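Local structure of Aar187cp (Eremothecium gossypii, 3ZIL) at residues A[90-95]-A[151-156]; A[141-144]-A[149-152]. The protein probably regulates sister chromatid cohesion as the Wpl1 (Wapl-type) partner of cohesin, this chain being its helical Wap1 domain. All coordinates share one frame; numbering follows the deposited sequence.

Contact 1 (A[90-95]-A[151-156])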
loop_
_atom_site.group_PDB
_atom_site.type_symbol
_atom_site.label_atom_id
_atom_site.label_comp_id
_atom_site.label_asym_id
_atom_site.label_seq_id
_atom_site.Cartn_x
_atom_site.Cartn_y
_atom_site.Cartn_z
ATOM N N ILE A 90 13.580 -16.082 -11.627
ATOM C CA ILE A 90 14.323 -16.976 -10.800
ATOM C C ILE A 90 13.887 -16.872 -9.323
ATOM O O ILE A 90 13.620 -17.916 -8.661
ATOM C CB ILE A 90 15.849 -16.729 -10.956
ATOM C CG1 ILE A 90 16.254 -17.084 -12.376
ATOM C CG2 ILE A 90 16.643 -17.440 -9.839
ATOM C CD1 ILE A 90 15.903 -18.517 -12.726
ATOM N N ALA A 91 13.861 -15.659 -8.781
ATOM C CA ALA A 91 13.466 -15.493 -7.374
ATOM C C ALA A 91 12.076 -16.072 -7.150
ATOM O O ALA A 91 11.820 -16.736 -6.144
ATOM C CB ALA A 91 13.452 -14.031 -6.966
ATOM N N ASP A 92 11.169 -15.768 -8.064
ATOM C CA ASP A 92 9.819 -16.329 -8.003
ATOM C C ASP A 92 9.714 -17.857 -8.289
ATOM O O ASP A 92 8.871 -18.495 -7.718
ATOM C CB ASP A 92 8.923 -15.543 -8.926
ATOM C CG ASP A 92 7.429 -15.841 -8.754
ATOM O OD1 ASP A 92 6.990 -16.087 -7.598
ATOM O OD2 ASP A 92 6.700 -15.752 -9.826
ATOM N N LYS A 93 10.566 -18.427 -9.134
ATOM C CA LYS A 93 10.404 -19.811 -9.584
ATOM C C LYS A 93 11.058 -20.732 -8.565
ATOM O O LYS A 93 10.539 -21.811 -8.334
ATOM C CB LYS A 93 11.097 -20.012 -10.946
ATOM C CG LYS A 93 10.735 -21.317 -11.636
ATOM C CD LYS A 93 9.227 -21.524 -11.791
ATOM C CE LYS A 93 8.972 -23.012 -11.963
ATOM N NZ LYS A 93 7.828 -23.156 -12.885
ATOM N N ILE A 94 12.149 -20.294 -7.912
ATOM C CA ILE A 94 12.863 -21.157 -6.939
ATOM C C ILE A 94 13.295 -20.278 -5.827
ATOM O O ILE A 94 14.517 -19.986 -5.663
ATOM C CB ILE A 94 14.119 -21.849 -7.549
ATOM C CG1 ILE A 94 15.000 -20.789 -8.281
ATOM C CG2 ILE A 94 13.679 -23.036 -8.459
ATOM C CD1 ILE A 94 16.434 -21.275 -8.640
ATOM N N PRO A 95 12.308 -19.808 -5.065
ATOM C CA PRO A 95 12.561 -18.898 -3.970
ATOM C C PRO A 95 13.355 -19.615 -2.863
ATOM O O PRO A 95 13.145 -20.817 -2.616
ATOM C CB PRO A 95 11.114 -18.569 -3.461
ATOM C CG PRO A 95 10.278 -19.754 -3.895
ATOM C CD PRO A 95 10.859 -20.034 -5.276
ATOM N N ALA A 151 8.994 -6.767 -9.882
ATOM C CA ALA A 151 9.784 -6.385 -8.740
ATOM C C ALA A 151 8.860 -6.015 -7.607
ATOM O O ALA A 151 9.088 -6.473 -6.459
ATOM C CB ALA A 151 10.647 -5.199 -9.104
ATOM N N LEU A 152 7.764 -5.293 -7.898
ATOM C CA LEU A 152 6.675 -5.093 -6.842
ATOM C C LEU A 152 6.191 -6.462 -6.248
ATOM O O LEU A 152 6.086 -6.649 -5.026
ATOM C CB LEU A 152 5.449 -4.389 -7.464
ATOM C CG LEU A 152 5.649 -2.873 -7.768
ATOM C CD1 LEU A 152 4.529 -2.403 -8.683
ATOM C CD2 LEU A 152 5.662 -1.987 -6.470
ATOM N N TYR A 153 5.904 -7.391 -7.173
ATOM C CA TYR A 153 5.462 -8.737 -6.797
ATOM C C TYR A 153 6.488 -9.488 -5.935
ATOM O O TYR A 153 6.145 -10.018 -4.929
ATOM C CB TYR A 153 5.137 -9.577 -8.040
ATOM C CG TYR A 153 4.589 -10.934 -7.694
ATOM C CD1 TYR A 153 3.234 -11.086 -7.321
ATOM C CD2 TYR A 153 5.417 -12.052 -7.700
ATOM C CE1 TYR A 153 2.718 -12.319 -7.012
ATOM C CE2 TYR A 153 4.917 -13.275 -7.357
ATOM C CZ TYR A 153 3.576 -13.401 -7.031
ATOM O OH TYR A 153 3.132 -14.660 -6.677
ATOM N N ILE A 154 7.760 -9.529 -6.360
ATOM C CA ILE A 154 8.751 -10.185 -5.589
ATOM C C ILE A 154 8.830 -9.577 -4.197
ATOM O O ILE A 154 8.924 -10.312 -3.191
ATOM C CB ILE A 154 10.160 -10.096 -6.250
ATOM C CG1 ILE A 154 10.138 -10.766 -7.609
ATOM C CG2 ILE A 154 11.206 -10.640 -5.259
ATOM C CD1 ILE A 154 9.819 -12.284 -7.438
ATOM N N TRP A 155 8.896 -8.240 -4.157
ATOM C CA TRP A 155 9.086 -7.490 -2.942
ATOM C C TRP A 155 7.969 -7.757 -1.974
ATOM O O TRP A 155 8.222 -8.016 -0.793
ATOM C CB TRP A 155 9.086 -5.990 -3.320
ATOM C CG TRP A 155 9.408 -5.049 -2.170
ATOM C CD1 TRP A 155 9.564 -5.348 -0.784
ATOM C CD2 TRP A 155 9.561 -3.597 -2.270
ATOM N NE1 TRP A 155 9.796 -4.202 -0.054
ATOM C CE2 TRP A 155 9.757 -3.102 -0.888
ATOM C CE3 TRP A 155 9.479 -2.672 -3.328
ATOM C CZ2 TRP A 155 9.993 -1.779 -0.638
ATOM C CZ3 TRP A 155 9.680 -1.330 -3.059
ATOM C CH2 TRP A 155 9.954 -0.895 -1.734
ATOM N N ALA A 156 6.721 -7.772 -2.448
ATOM C CA ALA A 156 5.604 -7.916 -1.520
ATOM C C ALA A 156 5.468 -9.414 -1.209
ATOM O O ALA A 156 4.941 -9.768 -0.163
ATOM C CB ALA A 156 4.345 -7.483 -2.126
#

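Contact 2 (A[141-144]-A[149-152])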
loop_
_atom_site.group_PDB
_atom_site.type_symbol
_atom_site.label_atom_id
_atom_site.label_comp_id
_atom_site.label_asym_id
_atom_site.label_seq_id
_atom_site.Cartn_x
_atom_site.Cartn_y
_atom_site.Cartn_z
ATOM N N LYS A 141 5.226 -16.764 -21.498
ATOM C CA LYS A 141 4.961 -17.597 -20.327
ATOM C C LYS A 141 5.076 -16.944 -18.938
ATOM O O LYS A 141 4.683 -17.552 -17.966
ATOM C CB LYS A 141 5.888 -18.820 -20.372
ATOM C CG LYS A 141 5.405 -19.921 -21.305
ATOM C CD LYS A 141 6.573 -20.711 -21.899
ATOM C CE LYS A 141 6.043 -21.628 -23.012
ATOM N NZ LYS A 141 7.203 -22.253 -23.667
ATOM N N LEU A 142 5.717 -15.768 -18.829
ATOM C CA LEU A 142 6.043 -15.191 -17.495
ATOM C C LEU A 142 4.780 -14.649 -16.869
ATOM O O LEU A 142 3.883 -14.193 -17.577
ATOM C CB LEU A 142 6.978 -14.006 -17.684
ATOM C CG LEU A 142 8.441 -14.445 -17.908
ATOM C CD1 LEU A 142 9.192 -13.231 -18.375
ATOM C CD2 LEU A 142 9.039 -15.072 -16.605
ATOM N N LYS A 143 4.711 -14.724 -15.567
ATOM C CA LYS A 143 3.651 -14.102 -14.834
ATOM C C LYS A 143 3.562 -12.578 -15.112
ATOM O O LYS A 143 2.460 -12.017 -15.086
ATOM C CB LYS A 143 3.926 -14.341 -13.354
ATOM C CG LYS A 143 2.782 -13.931 -12.420
ATOM C CD LYS A 143 3.160 -14.361 -11.005
ATOM C CE LYS A 143 3.442 -15.861 -10.951
ATOM N NZ LYS A 143 3.811 -16.348 -9.595
ATOM N N PHE A 144 4.686 -11.891 -15.344
ATOM C CA PHE A 144 4.692 -10.407 -15.611
ATOM C C PHE A 144 5.769 -10.135 -16.639
ATOM O O PHE A 144 6.835 -10.752 -16.582
ATOM C CB PHE A 144 5.104 -9.597 -14.358
ATOM C CG PHE A 144 4.146 -9.731 -13.174
ATOM C CD1 PHE A 144 2.865 -9.130 -13.178
ATOM C CD2 PHE A 144 4.505 -10.494 -12.041
ATOM C CE1 PHE A 144 1.989 -9.226 -12.030
ATOM C CE2 PHE A 144 3.619 -10.611 -10.921
ATOM C CZ PHE A 144 2.386 -9.996 -10.907
ATOM N N GLU A 149 6.330 -4.344 -12.486
ATOM C CA GLU A 149 5.352 -5.255 -11.870
ATOM C C GLU A 149 6.009 -6.494 -11.253
ATOM O O GLU A 149 5.568 -6.945 -10.226
ATOM C CB GLU A 149 4.305 -5.755 -12.925
ATOM C CG GLU A 149 3.549 -4.599 -13.572
ATOM C CD GLU A 149 2.536 -5.129 -14.495
ATOM O OE1 GLU A 149 1.516 -5.594 -14.040
ATOM O OE2 GLU A 149 2.834 -5.207 -15.663
ATOM N N TYR A 150 7.012 -7.120 -11.921
ATOM C CA TYR A 150 7.608 -8.280 -11.308
ATOM C C TYR A 150 8.333 -7.912 -9.951
ATOM O O TYR A 150 8.325 -8.672 -9.039
ATOM C CB TYR A 150 8.527 -9.044 -12.299
ATOM C CG TYR A 150 8.294 -10.562 -12.231
ATOM C CD1 TYR A 150 7.978 -11.182 -11.006
ATOM C CD2 TYR A 150 8.344 -11.372 -13.391
ATOM C CE1 TYR A 150 7.721 -12.551 -10.916
ATOM C CE2 TYR A 150 8.101 -12.747 -13.301
ATOM C CZ TYR A 150 7.780 -13.327 -12.061
ATOM O OH TYR A 150 7.524 -14.651 -11.945
ATOM N N ALA A 151 8.994 -6.767 -9.882
ATOM C CA ALA A 151 9.784 -6.385 -8.740
ATOM C C ALA A 151 8.860 -6.015 -7.607
ATOM O O ALA A 151 9.088 -6.473 -6.459
ATOM C CB ALA A 151 10.647 -5.199 -9.104
ATOM N N LEU A 152 7.764 -5.293 -7.898
ATOM C CA LEU A 152 6.675 -5.093 -6.842
ATOM C C LEU A 152 6.191 -6.462 -6.248
ATOM O O LEU A 152 6.086 -6.649 -5.026
ATOM C CB LEU A 152 5.449 -4.389 -7.464
ATOM C CG LEU A 152 5.649 -2.873 -7.768
ATOM C CD1 LEU A 152 4.529 -2.403 -8.683
ATOM C CD2 LEU A 152 5.662 -1.987 -6.470
#

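Contact 1 (A[90-95]-A[151-156])
Helix against helix, within the all-helical Wap1 domain: the last turn of helix 81-93 meets the middle of helix 147-158 through four side chains, Ala91 and Asp92 on one side, Tyr153 and Ile154 on the other. The backbones come nearest at Asp92 and Ile154, whose CA atoms are 6.7 Å apart. Ile154 and Ala91 supply the apolar half. The CG1 branch of Ile154 lies anti to the carbonyl carbon (chi1 -61°), and the terminal CD1 is carried across to the facing helix. Ile154 CD1 lies 3.7 Å from Asp92 CB and 4.1 Å from Ala91 CB, so one methyl group bridges two consecutive residues. The same methyl, Ile154 CD1, also lies against the backbone, 3.8 Å from Asp92 N. The other half of the contact is polar against aromatic. Asp92 holds its carboxylate anti to the backbone N (chi1 -168°) and brings it to the rim of the Tyr153 ring. Asp92 OD1 stands 3.5 Å from Tyr153 CE2, at the ring edge and in its plane, and the carboxylate plane is turned 74° against the ring. No hydrogen bond joins the two segments directly. The carboxylate finds its hydrogen-bonding partners nearby: OD1 with the hydroxyl of Tyr158, OD2 with the hydroxyl of Tyr150 and, in a salt bridge, with Lys143 NZ. Beyond the contact, Ile90 packs on helices 36-52 and 54-72, while Trp155 reaches helix 108-116. An aromatic edge carries slightly positive hydrogens, hence an in-plane oxygen at CE2 is electrostatically reasonable. Together with the lysine and two hydroxyls, that edge probably favours the charged form of Asp92 beside the apolar seam made by Ile154.

Contact 2 (A[141-144]-A[149-152])
Their first torsions place the rings of Phe144 and Tyr150 against each other where the loop turns into helix 147-158: Phe144 CG lies anti to the carbonyl carbon (chi1 -63°), whereas Tyr150 has an unusual chi1 of -135°, away from the staggered positions. The result is a T-shaped (edge-to-face) pair, the edge of Phe144 directed at the face of Tyr150, with ring centroids 5.2 Å apart and planes at 71°. Phe144 CD2 sits over that face, displaced toward the rim, and is 3.7 Å from Tyr150 CD1. Phe144 also closes in with its backbone, Phe144 O lying 3.6 Å from Tyr150 CD2. Glu149 borders the phenylalanine ring in two ways. The carbonyl O of Glu149 stands 4.1 Å above the plane of the Phe144 ring, over the centre, and Glu149 CB packs 3.7 Å from Phe144 CD1. The Glu149 carboxylate bonds through OE2 to Asn146 in the intervening turn. Farther out along the tyrosine, Leu142 CD2 reaches the ring edge 4.1 Å from Tyr150 CE2, and Lys143 CB lies near the hydroxyl, whose partner, like that of the lysine amine, is Asp92. On helix 81-93, Leu85 touches both Leu142 and Tyr150. With an alanine here instead of Tyr150, the Phe144 edge would probably lose its aromatic face, Leu142 would border a gap, and Asp92 would lack one hydroxyl partner. No hydrogen bond crosses between 141-144 and 149-152, so aromatic and aliphatic packing carries their direct contact. This is a helix-loop-helix connection in an all-helical domain: the loop leaving helix 129-141 folds back on the first turn of helix 147-158, with an aromatic pair filling the bend.

Contacts 1 and 2 lie about 8 Å apart, centre to centre, on the same side of the chain's centre. Along the chain, 90-95 comes first, then 141-144, and both contacts end on helix 147-158, sharing Ala151 and Leu152. Two polar contacts of Asp92 connect them: Asp92 OD2 is 2.5 Å from Tyr150 OH, a probable hydrogen bond, and 3.0 Å from Lys143 NZ, a salt bridge. Packing adds to these, as the rings of Tyr153 and Phe144 meet with planes at about 50°. Helix 147-158 is thus joined both to helix 81-93, far earlier in the sequence, and to its own preceding loop, forming one continuous packed region of the Wap1 domain.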